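Local coordinates for odorant binding protein ASP5 (Apis mellifera, PDB 3R72) that probably carries odorant molecules in the antennae, binding small hydrophobic ligands in a pocket of its helical PBP/GOBP-family fold, at residues L44-T49 with D100-Y105. Residues are numbered along the deposited sequence; the frame is centred on the assembly and turned at random.
Sequences LQCYTT and DCQKTY
One of the three disulfides that staple together the helices of an insect odorant-binding protein, Cys46-Cys101, shows a covalent cross-link accompanied by close polar and aromatic packing. The two helix segments cross at 77° with their axes 7.4 Å apart. SG of Cys46 meets SG of Cys101 at 2.1 Å. Beside the bridge, three threonine hydroxyls gather between the helices. OG1 of Thr104 lies 2.7 Å from OG1 of Thr49, a hydrogen bond in which either may donate, and 2.8 Å from OG1 of Thr48. Turned between its own backbone N and carbonyl carbon (chi1 69°), the Thr48 hydroxyl donates to O of Gln45 at 2.7 Å, in the carbonyl plane on a lone pair. Next to the threonines, the Tyr105 ring receives CG of Gln45 over one face, a CH-pi contact 3.6 Å from the centroid, while CG2 of Thr48 meets its edge. A water joins OE1 of Gln45 to NE2 of Gln102, whose OE1 accepts from Asp99 N. Tyr105 OH is hydrogen-bonded to Pro39 O, and Gln45 NE2 to Asp40 OD2. The joint thus ties helix 42-54 to helix 100-114, with Phe58 of strand 58-59 packing against Thr49 and Thr104, and helix 27-32 against Leu44.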
loop_
_atom_site.group_PDB
_atom_site.type_symbol
_atom_site.label_atom_id
_atom_site.label_comp_id
_atom_site.label_asym_id
_atom_site.label_seq_id
_atom_site.Cartn_x
_atom_site.Cartn_y
_atom_site.Cartn_z
ATOM N N LEU A 44 0.966 12.807 3.132
ATOM C CA LEU A 44 1.040 11.648 2.251
ATOM C C LEU A 44 1.295 10.384 3.062
ATOM O O LEU A 44 0.701 9.329 2.792
ATOM C CB LEU A 44 2.104 11.842 1.168
ATOM C CG LEU A 44 2.253 10.691 0.186
ATOM C CD1 LEU A 44 0.964 10.358 -0.543
ATOM C CD2 LEU A 44 3.398 11.003 -0.787
ATOM N N GLN A 45 2.152 10.488 4.076
ATOM C CA GLN A 45 2.387 9.342 4.945
ATOM C C GLN A 45 1.077 8.865 5.568
ATOM O O GLN A 45 0.750 7.671 5.551
ATOM C CB GLN A 45 3.424 9.704 6.006
ATOM C CG GLN A 45 4.795 9.977 5.405
ATOM C CD GLN A 45 5.797 10.607 6.335
ATOM O OE1 GLN A 45 5.482 11.018 7.447
ATOM N NE2 GLN A 45 7.035 10.682 5.868
ATOM N N CYS A 46 0.286 9.795 6.086
ATOM C CA CYS A 46 -0.986 9.417 6.707
ATOM C C CYS A 46 -2.013 8.891 5.712
ATOM O O CYS A 46 -2.832 8.056 6.088
ATOM C CB CYS A 46 -1.540 10.569 7.528
ATOM S SG CYS A 46 -0.499 10.982 8.991
ATOM N N TYR A 47 -1.937 9.313 4.452
ATOM C CA TYR A 47 -2.766 8.710 3.409
ATOM C C TYR A 47 -2.479 7.207 3.311
ATOM O O TYR A 47 -3.405 6.400 3.195
ATOM C CB TYR A 47 -2.569 9.429 2.065
ATOM C CG TYR A 47 -3.219 8.723 0.907
ATOM C CD1 TYR A 47 -4.530 8.991 0.529
ATOM C CD2 TYR A 47 -2.528 7.750 0.208
ATOM C CE1 TYR A 47 -5.127 8.294 -0.516
ATOM C CE2 TYR A 47 -3.117 7.061 -0.836
ATOM C CZ TYR A 47 -4.415 7.343 -1.193
ATOM O OH TYR A 47 -5.023 6.658 -2.218
ATOM N N THR A 48 -1.205 6.824 3.342
ATOM C CA THR A 48 -0.890 5.406 3.261
ATOM C C THR A 48 -1.492 4.628 4.413
ATOM O O THR A 48 -1.954 3.506 4.233
ATOM C CB THR A 48 0.614 5.092 3.081
ATOM O OG1 THR A 48 1.375 5.399 4.255
ATOM C CG2 THR A 48 1.188 5.793 1.856
ATOM N N THR A 49 -1.478 5.215 5.604
ATOM C CA THR A 49 -2.083 4.564 6.751
ATOM C C THR A 49 -3.599 4.430 6.590
ATOM O O THR A 49 -4.171 3.405 6.950
ATOM C CB THR A 49 -1.777 5.320 8.053
ATOM O OG1 THR A 49 -0.401 5.711 8.059
ATOM C CG2 THR A 49 -2.101 4.458 9.281
ATOM N N ASP A 100 2.528 5.898 13.223
ATOM C CA ASP A 100 1.906 4.944 12.301
ATOM C C ASP A 100 2.026 5.384 10.851
ATOM O O ASP A 100 2.227 4.549 9.960
ATOM C CB ASP A 100 0.435 4.725 12.624
ATOM C CG ASP A 100 0.214 4.005 13.942
ATOM O OD1 ASP A 100 1.182 3.494 14.534
ATOM O OD2 ASP A 100 -0.952 3.956 14.366
ATOM N N CYS A 101 1.902 6.686 10.617
ATOM C CA CYS A 101 2.002 7.243 9.271
ATOM C C CYS A 101 3.392 6.996 8.690
ATOM O O CYS A 101 3.542 6.616 7.530
ATOM C CB CYS A 101 1.665 8.742 9.274
ATOM S SG CYS A 101 -0.002 9.135 9.873
ATOM N N GLN A 102 4.413 7.255 9.488
ATOM C CA GLN A 102 5.782 7.027 9.070
ATOM C C GLN A 102 6.045 5.545 8.811
ATOM O O GLN A 102 6.684 5.195 7.826
ATOM C CB GLN A 102 6.735 7.600 10.125
ATOM C CG GLN A 102 6.657 9.114 10.183
ATOM C CD GLN A 102 7.318 9.738 11.397
ATOM O OE1 GLN A 102 7.319 9.188 12.487
ATOM N NE2 GLN A 102 7.830 10.937 11.215
ATOM N N LYS A 103 5.515 4.670 9.665
ATOM C CA LYS A 103 5.722 3.238 9.499
ATOM C C LYS A 103 5.107 2.716 8.207
ATOM O O LYS A 103 5.769 2.011 7.444
ATOM C CB LYS A 103 5.154 2.474 10.678
ATOM C CG LYS A 103 5.928 2.647 11.977
ATOM C CD LYS A 103 5.451 1.650 13.033
ATOM C CE LYS A 103 6.154 1.854 14.353
ATOM N NZ LYS A 103 5.403 1.272 15.502
ATOM N N THR A 104 3.838 3.017 7.963
ATOM C CA THR A 104 3.220 2.511 6.745
ATOM C C THR A 104 3.891 3.089 5.507
ATOM O O THR A 104 4.076 2.381 4.520
ATOM C CB THR A 104 1.690 2.716 6.699
ATOM O OG1 THR A 104 1.366 4.108 6.741
ATOM C CG2 THR A 104 1.022 2.012 7.837
ATOM N N TYR A 105 4.297 4.353 5.557
ATOM C CA TYR A 105 4.975 4.948 4.417
ATOM C C TYR A 105 6.301 4.246 4.123
ATOM O O TYR A 105 6.642 4.006 2.969
ATOM C CB TYR A 105 5.234 6.408 4.677
ATOM C CG TYR A 105 5.611 7.278 3.496
ATOM C CD1 TYR A 105 4.771 7.437 2.408
ATOM C CD2 TYR A 105 6.775 8.032 3.519
ATOM C CE1 TYR A 105 5.059 8.324 1.396
ATOM C CE2 TYR A 105 7.072 8.922 2.509
ATOM C CZ TYR A 105 6.211 9.052 1.451
ATOM O OH TYR A 105 6.436 9.935 0.440
HETATM O O HOH W 1 7.074 12.708 8.870
HETATM O O HOH W 2 9.415 10.947 8.231
#